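Local coordinates for protein SusD homolog (Bacteroides thetaiotaomicron VPI-5482, PDB 3FDH) that probably binds glycans at the cell surface for uptake, as other SusD/RagB-family proteins do, at residues N36-I41 / A328-M333; A45-E50 / E63-E68; G268-A273 / N447-T452; P304-S309 / S315-S320; E415-K420 / F438-G443. All coordinates share one frame; numbering follows the deposited sequence.

Interaction 1: N36-I41 / A328-M333; sequences NASGDI and APTLLM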
# COMPACT_ATOMS: atom_id res chain seq x y z
N ASN A 36 -10.07 -0.70 2.51
CA ASN A 36 -9.48 0.61 2.40
C ASN A 36 -8.08 0.64 1.85
O ASN A 36 -7.84 1.27 0.83
CB ASN A 36 -9.55 1.32 3.74
CG ASN A 36 -10.98 1.46 4.23
OD1 ASN A 36 -11.93 1.08 3.51
ND2 ASN A 36 -11.15 1.97 5.43
N ALA A 37 -7.15 0.05 2.59
CA ALA A 37 -5.74 -0.06 2.15
C ALA A 37 -5.52 -1.05 0.98
O ALA A 37 -4.78 -0.76 0.03
CB ALA A 37 -4.83 -0.51 3.33
N SER A 38 -6.20 -2.18 1.00
CA SER A 38 -5.85 -3.20 0.02
C SER A 38 -6.98 -3.64 -0.88
O SER A 38 -6.90 -4.69 -1.49
CB SER A 38 -5.22 -4.38 0.74
OG SER A 38 -4.76 -5.35 -0.19
N GLY A 39 -8.00 -2.80 -0.92
CA GLY A 39 -9.16 -2.93 -1.81
C GLY A 39 -8.92 -2.27 -3.16
O GLY A 39 -7.82 -2.30 -3.68
N ASP A 40 -9.92 -1.57 -3.66
CA ASP A 40 -9.81 -0.93 -4.98
C ASP A 40 -8.66 0.06 -5.07
O ASP A 40 -8.07 0.17 -6.10
CB ASP A 40 -11.07 -0.17 -5.37
CG ASP A 40 -12.31 -1.05 -5.54
OD1 ASP A 40 -12.18 -2.26 -5.74
OD2 ASP A 40 -13.44 -0.48 -5.47
N ILE A 41 -8.35 0.76 -4.00
CA ILE A 41 -7.25 1.74 -4.04
C ILE A 41 -5.98 1.02 -4.50
O ILE A 41 -5.26 1.49 -5.39
CB ILE A 41 -6.99 2.40 -2.68
CG1 ILE A 41 -8.18 3.27 -2.26
CG2 ILE A 41 -5.74 3.30 -2.73
CD1 ILE A 41 -8.54 4.30 -3.25
N ALA A 328 -2.62 -14.87 2.09
CA ALA A 328 -1.51 -13.98 2.43
C ALA A 328 -2.03 -12.83 3.28
O ALA A 328 -3.12 -12.28 2.99
CB ALA A 328 -0.82 -13.44 1.15
N PRO A 329 -1.25 -12.38 4.28
CA PRO A 329 -1.77 -11.25 5.06
C PRO A 329 -1.78 -9.94 4.32
O PRO A 329 -1.02 -9.73 3.39
CB PRO A 329 -0.79 -11.10 6.23
CG PRO A 329 0.48 -11.89 5.80
CD PRO A 329 -0.00 -12.94 4.83
N THR A 330 -2.64 -9.06 4.78
CA THR A 330 -2.67 -7.70 4.31
C THR A 330 -1.74 -6.93 5.24
O THR A 330 -1.93 -6.88 6.45
CB THR A 330 -4.07 -7.06 4.32
OG1 THR A 330 -4.90 -7.72 3.37
CG2 THR A 330 -3.97 -5.58 4.00
N LEU A 331 -0.72 -6.34 4.63
CA LEU A 331 0.29 -5.58 5.37
C LEU A 331 -0.08 -4.07 5.38
O LEU A 331 0.04 -3.36 4.37
CB LEU A 331 1.70 -5.86 4.81
CG LEU A 331 2.14 -7.33 4.83
CD1 LEU A 331 3.58 -7.47 4.28
CD2 LEU A 331 1.96 -7.90 6.19
N LEU A 332 -0.59 -3.61 6.52
CA LEU A 332 -0.92 -2.19 6.73
C LEU A 332 0.39 -1.42 6.72
O LEU A 332 0.45 -0.28 6.28
CB LEU A 332 -1.73 -1.92 7.97
CG LEU A 332 -3.19 -2.39 7.93
CD1 LEU A 332 -3.95 -1.97 9.21
CD2 LEU A 332 -3.92 -1.85 6.71
N MSE A 333 1.43 -2.08 7.21
CA MSE A 333 2.77 -1.52 7.08
C MSE A 333 3.77 -2.60 7.39
O MSE A 333 3.73 -3.20 8.48
CB MSE A 333 2.98 -0.26 7.93
CG MSE A 333 4.26 0.51 7.48
SE MSE A 333 4.84 1.91 8.70
CE MSE A 333 6.60 2.15 7.92
O HOH W 1 -3.74 -7.55 0.98
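Ala-37 sets its single methyl against one branch of Leu-332, CB to CD2 3.7 Å, and the next residue, Ser-38, lays its CB on the CG2 methyl of Thr-330, also at 3.7 Å. Small residues suit this face: the CA atoms of Ala-37 and Leu-332 are 7.0 Å apart, and one methyl plus a leucine branch spans that distance. The CA-CB bond of Leu-332 runs past the helix, but with CG anti to the carbonyl carbon (chi1 -71°) its CD2 swings back to it. The same leucine also touches Met-115 of helix 106-127 and Phe-197 of helix 191-208.

The backbone changes course on both sides of the contact. Ser-38 is the first residue past helix 21-37, and Gly-39 follows as the N-cap of helix 40-48, a break between two successive helices. Facing it, strand 330-331 pairs antiparallel with strand 238-240, and just beyond it Leu-332 and Met-333 both face Ala-238 in a classic beta bulge. Thus one of the few short strands of this helix-rich SusD-type fold lies beside the break between helices 21-37 and 40-48.

The polar link between these buried residues runs through one water, 2.7 Å from Ser-38 OG and 2.7 Å from Thr-330 OG1. The branched threonine divides its work: CG2, anti to the backbone N, takes the apolar touch, while OG1, beside that N, reaches the water and also bonds to Tyr-243 OH.

Interaction 2: A45-E50 / E63-E68; sequences ASSYIE and EVRENE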
# COMPACT_ATOMS: atom_id res chain seq x y z
N ALA A 45 -3.94 1.12 -8.09
CA ALA A 45 -2.53 1.47 -7.94
C ALA A 45 -1.63 0.46 -8.64
O ALA A 45 -0.62 0.80 -9.28
CB ALA A 45 -2.17 1.59 -6.44
N SER A 46 -1.99 -0.80 -8.51
CA SER A 46 -1.22 -1.89 -9.11
C SER A 46 -1.02 -1.67 -10.60
O SER A 46 0.06 -1.89 -11.14
CB SER A 46 -1.90 -3.25 -8.90
OG SER A 46 -2.01 -3.60 -7.55
N SER A 47 -2.08 -1.18 -11.23
CA SER A 47 -2.04 -0.87 -12.64
C SER A 47 -1.25 0.43 -12.87
O SER A 47 -0.37 0.51 -13.70
CB SER A 47 -3.46 -0.67 -13.21
OG SER A 47 -3.41 -0.08 -14.49
N TYR A 48 -1.55 1.46 -12.10
CA TYR A 48 -0.92 2.75 -12.36
C TYR A 48 0.61 2.71 -12.31
O TYR A 48 1.27 3.34 -13.15
CB TYR A 48 -1.49 3.85 -11.49
CG TYR A 48 -2.97 4.08 -11.58
CD1 TYR A 48 -3.67 3.78 -12.73
CD2 TYR A 48 -3.64 4.73 -10.56
CE1 TYR A 48 -5.01 4.07 -12.83
CE2 TYR A 48 -4.98 5.01 -10.64
CZ TYR A 48 -5.66 4.70 -11.80
OH TYR A 48 -7.01 5.01 -11.94
N ILE A 49 1.18 1.98 -11.36
CA ILE A 49 2.65 1.87 -11.20
C ILE A 49 3.21 0.55 -11.68
O ILE A 49 4.32 0.13 -11.37
CB ILE A 49 3.18 2.33 -9.81
CG1 ILE A 49 2.41 1.73 -8.65
CG2 ILE A 49 3.04 3.86 -9.76
CD1 ILE A 49 2.51 0.27 -8.52
N GLU A 50 2.36 -0.11 -12.45
CA GLU A 50 2.76 -1.24 -13.28
C GLU A 50 3.28 -2.49 -12.62
O GLU A 50 4.14 -3.21 -13.16
CB GLU A 50 3.69 -0.76 -14.41
CG GLU A 50 3.03 0.30 -15.32
CD GLU A 50 3.87 0.74 -16.50
OE1 GLU A 50 4.94 0.18 -16.75
OE2 GLU A 50 3.45 1.70 -17.17
N GLU A 63 -6.29 0.79 -17.28
CA GLU A 63 -5.02 0.52 -17.90
C GLU A 63 -4.74 1.36 -19.16
O GLU A 63 -3.63 1.84 -19.38
CB GLU A 63 -4.95 -0.98 -18.24
CG GLU A 63 -3.55 -1.46 -18.74
CD GLU A 63 -2.45 -1.37 -17.69
OE1 GLU A 63 -2.70 -1.71 -16.50
OE2 GLU A 63 -1.31 -1.03 -18.08
N VAL A 64 -5.77 1.52 -19.98
CA VAL A 64 -5.63 2.22 -21.26
C VAL A 64 -5.99 3.66 -21.10
O VAL A 64 -6.01 4.44 -22.01
CB VAL A 64 -6.41 1.54 -22.40
CG1 VAL A 64 -5.83 0.13 -22.67
CG2 VAL A 64 -7.97 1.56 -22.16
N ARG A 65 -6.30 3.99 -19.87
CA ARG A 65 -6.65 5.36 -19.46
C ARG A 65 -7.81 5.93 -20.21
O ARG A 65 -7.75 7.08 -20.67
CB ARG A 65 -5.46 6.30 -19.63
CG ARG A 65 -4.22 5.87 -18.93
CD ARG A 65 -4.33 5.80 -17.42
NE ARG A 65 -2.98 5.67 -16.94
CZ ARG A 65 -2.41 4.55 -16.52
NH1 ARG A 65 -3.10 3.43 -16.36
NH2 ARG A 65 -1.14 4.58 -16.19
N GLU A 66 -8.86 5.14 -20.37
CA GLU A 66 -10.07 5.63 -21.03
C GLU A 66 -11.20 5.86 -20.02
O GLU A 66 -11.90 4.94 -19.62
CB GLU A 66 -10.46 4.71 -22.20
CG GLU A 66 -9.25 4.55 -23.18
CD GLU A 66 -9.42 3.52 -24.33
OE1 GLU A 66 -10.47 2.85 -24.44
OE2 GLU A 66 -8.45 3.39 -25.14
N ASN A 67 -11.36 7.13 -19.62
CA ASN A 67 -12.42 7.56 -18.69
C ASN A 67 -12.30 7.12 -17.25
O ASN A 67 -12.47 7.90 -16.31
CB ASN A 67 -13.74 7.01 -19.19
CG ASN A 67 -14.14 7.59 -20.53
OD1 ASN A 67 -13.87 8.75 -20.80
ND2 ASN A 67 -14.75 6.78 -21.39
N GLU A 68 -12.02 5.84 -17.11
CA GLU A 68 -12.01 5.20 -15.80
C GLU A 68 -11.18 5.92 -14.71
O GLU A 68 -11.61 6.06 -13.57
CB GLU A 68 -11.54 3.74 -15.92
CG GLU A 68 -11.66 2.87 -14.68
CD GLU A 68 -13.07 2.49 -14.33
OE1 GLU A 68 -14.00 2.73 -15.12
OE2 GLU A 68 -13.26 1.89 -13.24
O HOH W 2 -0.95 1.24 -16.40
O HOH W 3 1.70 3.41 -15.76
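The backbones come closest at Ser-47 and Glu-63, their CA atoms 6.2 Å apart, where the last turn of helix 40-48 meets the end of helix 57-63 and Arg-65 takes up positive phi in a Schellman motif. Ser-47 is short enough for this spot: its OG, anti to the backbone N (chi1 167°), donates to Glu-63 OE1 at 2.7 Å, arriving 53° out of the carboxylate plane. That same oxygen also accepts from Gly-54 N. Arg-65, folded back by its bend at chi2, brings its guanidinium to the ring of Tyr-48. CD1 of the tyrosine lies over one face of that group, 3.7 Å from NH1, whereas NH1 sits at the ring's edge; with the planes 79° apart this is no stack. NH1 also bonds to Ala-62.

Two waters fill in the rest. One joins Arg-65 NH1, Ser-47 O and Glu-63 OE2; the other joins Tyr-48 O and Glu-50 OE2, with a weak bond from Arg-65 NH2. Arginine suits this buried place because it offers several N-H groups at once. Its positive charge, linked to both carboxylates through water, probably helps backbone N-H groups such as Gly-308 N and Thr-452 N to offset two buried glutamates whose OE2 atoms are 5.6 Å apart.

Interaction 3: G268-A273 / N447-T452; sequences GTKLLA and NFITLT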
# COMPACT_ATOMS: atom_id res chain seq x y z
N GLY A 268 8.55 -7.29 -15.43
CA GLY A 268 9.38 -8.44 -15.84
C GLY A 268 10.73 -7.97 -16.38
O GLY A 268 11.78 -8.56 -16.11
N THR A 269 10.70 -6.88 -17.13
CA THR A 269 11.94 -6.33 -17.68
C THR A 269 12.92 -5.99 -16.55
O THR A 269 14.10 -6.27 -16.64
CB THR A 269 11.64 -5.04 -18.47
OG1 THR A 269 10.74 -5.35 -19.54
CG2 THR A 269 12.94 -4.45 -19.08
N LYS A 270 12.41 -5.37 -15.50
CA LYS A 270 13.24 -4.99 -14.34
C LYS A 270 13.79 -6.23 -13.65
O LYS A 270 14.99 -6.37 -13.39
CB LYS A 270 12.44 -4.18 -13.33
CG LYS A 270 11.98 -2.80 -13.81
CD LYS A 270 11.15 -2.08 -12.77
CE LYS A 270 10.71 -0.66 -13.22
NZ LYS A 270 9.75 -0.59 -14.37
N LEU A 271 12.88 -7.13 -13.33
CA LEU A 271 13.28 -8.37 -12.64
C LEU A 271 14.37 -9.13 -13.41
O LEU A 271 15.34 -9.69 -12.83
CB LEU A 271 12.05 -9.28 -12.38
CG LEU A 271 10.96 -8.72 -11.46
CD1 LEU A 271 9.65 -9.59 -11.46
CD2 LEU A 271 11.53 -8.55 -10.04
N LEU A 272 14.21 -9.16 -14.73
CA LEU A 272 15.13 -9.88 -15.61
C LEU A 272 16.45 -9.17 -15.66
O LEU A 272 17.49 -9.79 -15.71
CB LEU A 272 14.56 -10.01 -17.05
CG LEU A 272 13.39 -11.00 -17.27
CD1 LEU A 272 12.70 -10.74 -18.64
CD2 LEU A 272 13.92 -12.44 -17.14
N ALA A 273 16.40 -7.86 -15.62
CA ALA A 273 17.62 -7.06 -15.74
C ALA A 273 18.50 -7.32 -14.52
O ALA A 273 19.70 -7.33 -14.60
CB ALA A 273 17.31 -5.60 -15.88
N ASN A 447 13.34 10.40 -11.24
CA ASN A 447 12.86 9.44 -12.24
C ASN A 447 13.60 8.12 -12.04
O ASN A 447 14.44 7.78 -12.87
CB ASN A 447 13.18 9.92 -13.68
CG ASN A 447 12.67 11.36 -14.02
OD1 ASN A 447 12.69 12.28 -13.20
ND2 ASN A 447 12.27 11.54 -15.27
N PHE A 448 13.32 7.40 -10.96
CA PHE A 448 14.06 6.18 -10.66
C PHE A 448 13.33 4.94 -11.13
O PHE A 448 13.93 3.96 -11.55
CB PHE A 448 14.38 6.06 -9.16
CG PHE A 448 15.17 7.22 -8.57
CD1 PHE A 448 16.17 7.84 -9.29
CD2 PHE A 448 14.94 7.65 -7.25
CE1 PHE A 448 16.91 8.91 -8.72
CE2 PHE A 448 15.67 8.67 -6.68
CZ PHE A 448 16.64 9.32 -7.43
N ILE A 449 12.01 5.04 -11.07
CA ILE A 449 11.12 3.93 -11.42
C ILE A 449 10.56 4.17 -12.81
O ILE A 449 9.83 5.10 -13.03
CB ILE A 449 9.93 3.75 -10.42
CG1 ILE A 449 10.42 3.63 -8.97
CG2 ILE A 449 9.01 2.58 -10.83
CD1 ILE A 449 11.42 2.61 -8.77
N THR A 450 10.94 3.32 -13.74
CA THR A 450 10.46 3.46 -15.12
C THR A 450 9.10 2.82 -15.33
O THR A 450 8.88 1.66 -14.98
CB THR A 450 11.43 2.77 -16.11
OG1 THR A 450 12.71 3.41 -16.03
CG2 THR A 450 10.93 2.89 -17.55
N LEU A 451 8.22 3.58 -15.94
CA LEU A 451 6.88 3.11 -16.34
C LEU A 451 6.82 3.15 -17.84
O LEU A 451 7.31 4.09 -18.44
CB LEU A 451 5.77 3.98 -15.75
CG LEU A 451 5.78 3.99 -14.21
CD1 LEU A 451 4.58 4.83 -13.77
CD2 LEU A 451 5.76 2.59 -13.68
N THR A 452 6.20 2.16 -18.46
CA THR A 452 6.17 2.10 -19.93
C THR A 452 4.82 2.38 -20.60
O THR A 452 4.73 2.50 -21.80
CB THR A 452 6.75 0.76 -20.42
OG1 THR A 452 5.89 -0.32 -20.07
CG2 THR A 452 8.11 0.54 -19.80
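Lys-270 reaches across from helix 265-274 to give its ammonium group to the backbone carbonyl of Thr-450. The separation of NZ and Thr-450 O, 2.5 Å, is very short for a hydrogen bond, so the exact length deserves caution. Just behind the nitrogen, Lys-270 CE is 3.4 Å from the same oxygen, and it also skirts Ile-449, whose CG2 is 4.4 Å away. On the side chain of Thr-450 the nearest atom to NZ is CB, at 4.1 Å; the bond is to the main chain and not to the threonine hydroxyl.

What places the ammonium is the length and shape of the chain. The CA atoms of Lys-270 and Thr-450 are 8.9 Å apart, a span that suits a long, flexible residue. The chain runs extended through chi2 and chi3, and only its last torsion bends (chi4 66°), turning NZ toward the oxygen. With an alanine here, Thr-450 O would probably be left without its mate from the helix, and the loop would be likely to gain freedom to move.

Further out, Lys-270 and Ile-449 both touch Tyr-421 of helix 412-423, and Ile-449 also packs on Phe-438 and Met-441 of helix 431-443. Ile-449 is thus buried among apolar neighbours, while Thr-450 is exposed, as suits a polar residue. In the helical SusD-type fold, this lysine joins helix 265-274 to the irregular connection between helices 431-443 and 456-459 by way of a main-chain carbonyl.

Interaction 4: P304-S309 / S315-S320; sequences PAPNGS and SKYGIS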
# COMPACT_ATOMS: atom_id res chain seq x y z
N PRO A 304 3.03 -12.35 -21.14
CA PRO A 304 2.79 -11.17 -20.31
C PRO A 304 2.00 -10.12 -21.07
O PRO A 304 1.97 -10.10 -22.31
CB PRO A 304 4.21 -10.69 -19.96
CG PRO A 304 5.06 -11.13 -21.15
CD PRO A 304 4.42 -12.43 -21.63
N ALA A 305 1.34 -9.28 -20.30
CA ALA A 305 0.51 -8.21 -20.82
C ALA A 305 1.33 -6.93 -21.05
O ALA A 305 2.14 -6.54 -20.18
CB ALA A 305 -0.69 -7.96 -19.89
N PRO A 306 1.15 -6.29 -22.21
CA PRO A 306 1.86 -5.06 -22.47
C PRO A 306 1.22 -3.91 -21.71
O PRO A 306 0.02 -3.63 -21.81
CB PRO A 306 1.67 -4.84 -23.97
CG PRO A 306 0.39 -5.50 -24.27
CD PRO A 306 0.30 -6.67 -23.36
N ASN A 307 2.06 -3.23 -20.94
CA ASN A 307 1.57 -2.13 -20.11
C ASN A 307 0.94 -1.06 -20.95
O ASN A 307 1.52 -0.59 -21.92
CB ASN A 307 2.69 -1.52 -19.27
CG ASN A 307 3.43 -2.55 -18.49
OD1 ASN A 307 4.40 -3.14 -19.01
ND2 ASN A 307 2.91 -2.90 -17.28
N GLY A 308 -0.29 -0.71 -20.59
CA GLY A 308 -1.01 0.32 -21.31
C GLY A 308 -1.66 -0.04 -22.63
O GLY A 308 -2.33 0.81 -23.23
N SER A 309 -1.49 -1.27 -23.11
CA SER A 309 -2.04 -1.67 -24.40
C SER A 309 -2.43 -3.16 -24.56
O SER A 309 -2.32 -3.71 -25.64
CB SER A 309 -1.04 -1.28 -25.52
OG SER A 309 0.11 -2.12 -25.49
N SER A 315 -8.48 -14.36 -20.19
CA SER A 315 -7.84 -15.64 -20.45
C SER A 315 -6.53 -15.61 -21.23
O SER A 315 -5.73 -16.53 -21.14
CB SER A 315 -8.81 -16.57 -21.19
OG SER A 315 -9.28 -16.01 -22.39
N LYS A 316 -6.28 -14.54 -21.96
CA LYS A 316 -5.08 -14.49 -22.82
C LYS A 316 -3.71 -14.45 -22.14
O LYS A 316 -2.73 -15.12 -22.53
CB LYS A 316 -5.18 -13.30 -23.75
CG LYS A 316 -4.02 -13.17 -24.71
CD LYS A 316 -4.14 -11.91 -25.53
CE LYS A 316 -2.98 -11.72 -26.49
NZ LYS A 316 -2.82 -12.86 -27.44
N TYR A 317 -3.63 -13.60 -21.14
CA TYR A 317 -2.35 -13.29 -20.48
C TYR A 317 -2.09 -14.05 -19.21
O TYR A 317 -2.97 -14.38 -18.42
CB TYR A 317 -2.27 -11.78 -20.18
CG TYR A 317 -2.42 -10.90 -21.40
CD1 TYR A 317 -1.37 -10.77 -22.31
CD2 TYR A 317 -3.63 -10.23 -21.67
CE1 TYR A 317 -1.51 -9.99 -23.44
CE2 TYR A 317 -3.77 -9.45 -22.82
CZ TYR A 317 -2.70 -9.33 -23.69
OH TYR A 317 -2.81 -8.58 -24.85
N GLY A 318 -0.80 -14.27 -19.03
CA GLY A 318 -0.24 -14.89 -17.85
C GLY A 318 -0.43 -13.95 -16.68
O GLY A 318 -0.96 -12.84 -16.83
N ILE A 319 0.03 -14.39 -15.52
CA ILE A 319 -0.24 -13.67 -14.30
C ILE A 319 0.90 -13.72 -13.31
O ILE A 319 1.79 -14.52 -13.45
CB ILE A 319 -1.47 -14.30 -13.56
CG1 ILE A 319 -1.25 -15.81 -13.37
CG2 ILE A 319 -2.81 -13.97 -14.31
CD1 ILE A 319 -2.23 -16.56 -12.48
N SER A 320 0.85 -12.82 -12.33
CA SER A 320 1.76 -12.93 -11.19
C SER A 320 1.21 -14.05 -10.28
O SER A 320 0.01 -14.27 -10.19
CB SER A 320 1.89 -11.62 -10.40
OG SER A 320 0.71 -11.31 -9.67
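Tyr-317 lies with one face against Ala-305, and this is the tight half of the contact. The CB of Ala-305 stands 3.9 Å from the ring centroid and 19° off the ring normal, a CH-pi contact placed toward the CG side of the ring. Alanine fits because its methyl and its backbone can both come close: Ala-305 CA is 3.5 Å from Tyr-317 CD1, and that ring carbon also lies 3.4 Å from Pro-304 O. The main chains draw near too, the CA atoms of Pro-304 and Gly-318 being 5.4 Å apart. Both Ala-305 and Gly-318 make backbone hydrogen bonds to Ala-263.

Toward the ring's outer end the packing thins. Pro-306 crosses Tyr-317 at about a right angle and touches with one atom, CD, 3.8 Å from CE1; it also opens a type II beta turn that closes at Ser-309. The CA-CB bond of Pro-304 points away from segment 315-320, and this partly exposed residue meets the tyrosine through its carbonyl oxygen. The opposite face of the tyrosine is overlaid by CD of Lys-316, its neighbour in sequence and itself exposed. With a serine in its place, Ala-305 would probably lose the surface it rests on, Pro-306 CD its neighbour, and Asp-311 N the bond it makes with the phenolic hydroxyl.

A tyrosine thus does two jobs in this loop leading into strand 319-320. The aromatic carbons give Ala-305 and Pro-306 an apolar surface, and the OH, placed at the far end, can keep its polar partner beside that greasy patch.

Interaction 5: E415-K420 / F438-G443; sequences ETMIQK and FRRMKG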
# COMPACT_ATOMS: atom_id res chain seq x y z
N GLU A 415 18.96 3.18 -6.38
CA GLU A 415 18.91 1.72 -6.16
C GLU A 415 17.98 1.34 -5.01
O GLU A 415 17.21 0.39 -5.08
CB GLU A 415 20.30 1.15 -5.95
CG GLU A 415 20.28 -0.36 -5.77
CD GLU A 415 19.73 -1.17 -6.98
OE1 GLU A 415 19.65 -0.68 -8.14
OE2 GLU A 415 19.41 -2.36 -6.77
N THR A 416 18.07 2.12 -3.95
CA THR A 416 17.21 1.95 -2.80
C THR A 416 15.74 2.04 -3.19
O THR A 416 14.94 1.21 -2.79
CB THR A 416 17.55 2.96 -1.65
OG1 THR A 416 18.89 2.69 -1.18
CG2 THR A 416 16.50 2.88 -0.45
N MSE A 417 15.37 2.99 -4.02
CA MSE A 417 13.97 3.17 -4.30
C MSE A 417 13.47 2.14 -5.32
O MSE A 417 12.29 1.73 -5.29
CB MSE A 417 13.73 4.59 -4.76
CG MSE A 417 14.18 5.67 -3.76
SE MSE A 417 13.33 5.43 -2.05
CE MSE A 417 11.50 5.62 -2.66
N ILE A 418 14.38 1.74 -6.22
CA ILE A 418 14.07 0.63 -7.17
C ILE A 418 13.77 -0.64 -6.37
O ILE A 418 12.80 -1.36 -6.63
CB ILE A 418 15.20 0.37 -8.20
CG1 ILE A 418 15.26 1.56 -9.19
CG2 ILE A 418 14.90 -0.90 -8.96
CD1 ILE A 418 16.48 1.56 -10.18
N GLN A 419 14.60 -0.89 -5.37
CA GLN A 419 14.43 -2.05 -4.52
C GLN A 419 13.16 -1.97 -3.68
O GLN A 419 12.48 -2.99 -3.48
CB GLN A 419 15.69 -2.33 -3.64
CG GLN A 419 16.92 -2.81 -4.46
CD GLN A 419 16.63 -4.09 -5.29
OE1 GLN A 419 15.97 -5.02 -4.82
NE2 GLN A 419 17.15 -4.12 -6.52
N LYS A 420 12.78 -0.77 -3.25
CA LYS A 420 11.58 -0.60 -2.46
C LYS A 420 10.43 -1.00 -3.37
O LYS A 420 9.54 -1.73 -3.00
CB LYS A 420 11.43 0.85 -1.96
CG LYS A 420 10.29 1.08 -1.02
CD LYS A 420 10.21 2.49 -0.49
CE LYS A 420 9.29 2.63 0.72
NZ LYS A 420 8.89 4.10 0.93
N PHE A 438 5.82 6.88 -5.63
CA PHE A 438 6.11 7.19 -7.05
C PHE A 438 5.81 8.64 -7.29
O PHE A 438 6.58 9.39 -7.91
CB PHE A 438 5.25 6.33 -8.02
CG PHE A 438 5.65 6.52 -9.46
CD1 PHE A 438 6.69 5.82 -10.01
CD2 PHE A 438 5.04 7.46 -10.22
CE1 PHE A 438 7.09 6.05 -11.29
CE2 PHE A 438 5.41 7.68 -11.50
CZ PHE A 438 6.44 6.99 -12.05
N ARG A 439 4.68 9.04 -6.78
CA ARG A 439 4.23 10.40 -6.95
C ARG A 439 5.09 11.37 -6.12
O ARG A 439 5.32 12.52 -6.49
CB ARG A 439 2.76 10.55 -6.57
CG ARG A 439 1.81 9.87 -7.52
CD ARG A 439 0.38 10.15 -7.06
NE ARG A 439 0.08 9.50 -5.79
CZ ARG A 439 -0.89 9.83 -4.98
NH1 ARG A 439 -1.63 10.87 -5.27
NH2 ARG A 439 -1.05 9.18 -3.86
N ARG A 440 5.61 10.89 -5.01
CA ARG A 440 6.45 11.74 -4.16
C ARG A 440 7.72 11.99 -4.95
O ARG A 440 8.21 13.12 -4.98
CB ARG A 440 6.72 11.12 -2.81
CG ARG A 440 7.76 11.85 -1.99
CD ARG A 440 7.84 11.34 -0.58
NE ARG A 440 8.16 9.93 -0.48
CZ ARG A 440 9.41 9.45 -0.42
NH1 ARG A 440 10.46 10.27 -0.48
NH2 ARG A 440 9.59 8.16 -0.35
N MSE A 441 8.27 10.93 -5.55
CA MSE A 441 9.48 11.05 -6.41
C MSE A 441 9.24 12.05 -7.54
O MSE A 441 10.13 12.84 -7.89
CB MSE A 441 9.91 9.75 -6.99
CG MSE A 441 10.73 9.09 -5.97
SE MSE A 441 11.50 7.30 -6.29
CE MSE A 441 10.02 6.17 -6.01
N LYS A 442 8.05 11.97 -8.13
CA LYS A 442 7.67 12.92 -9.16
C LYS A 442 7.78 14.37 -8.68
O LYS A 442 8.35 15.23 -9.37
CB LYS A 442 6.25 12.70 -9.68
CG LYS A 442 6.16 11.66 -10.70
CD LYS A 442 4.76 11.56 -11.37
CE LYS A 442 4.44 12.71 -12.29
NZ LYS A 442 5.25 12.83 -13.52
N GLY A 443 7.21 14.63 -7.50
CA GLY A 443 7.26 15.96 -6.92
C GLY A 443 8.69 16.41 -6.63
O GLY A 443 8.98 17.59 -6.69
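Met-417, a selenomethionine in this crystal, meets Met-441, another, from its first side-chain atom onward. CB lies 3.8 Å from the selenium of Met-441, and CG is 4.0 Å from the same atom. Bends at chi2 (-56°) and chi3 (-61°) then curl the chain about its own selenium, which carries the terminal CE back to 4.0 Å from Met-441 SE, 3.7 Å from Met-441 CE and 3.9 Å from Arg-440 NH2. The two methionines slide past each other in opposite directions, whereas Met-417 and the arginine cross at about a right angle. Long, pliable residues suit a wide gap: the axes of the two helical segments are 12.5 Å apart.

Beside them Lys-420 NZ stands 4.3 Å from Arg-440 NH2, near its guanidinium plane. Asp-437 forms salt bridges with both, which probably offsets their repulsion, and Arg-440 NH1 has a second partner in Glu-344.

Segments 415-420 and 438-443 run nearly antiparallel (154°), on helices 412-423 and 431-443, which follow each other in the chain, a helical hairpin consistent with the TPR-like character of the family. Helix 335-348 borders it through Glu-344 and Phe-340, while helix 393-410 flanks 412-423 on Glu-415 and Gln-419.

Overall arrangement
Interactions 2, 3, 4 and 5 form a connected group, with interaction 2 as one hub. Its Glu-50 OE1 receives Thr-452 N of interaction 3 at 2.9 Å, its Glu-63 OE2 receives Gly-308 N of interaction 4 at 2.7 Å, and Ile-49 CG2 packs on Phe-438 CG of interaction 5 at 3.7 Å. Phe-438 CZ also lies 3.3 Å from Leu-451 CD1, joining interactions 3 and 5, whose centres are about 12 Å apart. Interaction 1, its centre about 6 Å from that of the chain, shares helix 40-48 with interaction 2, their centres about 18 Å apart. Lys-442 of interaction 5 bonds a tetraethylene glycol, probably from the crystallisation liquor; no sugar site can be assigned to these contacts.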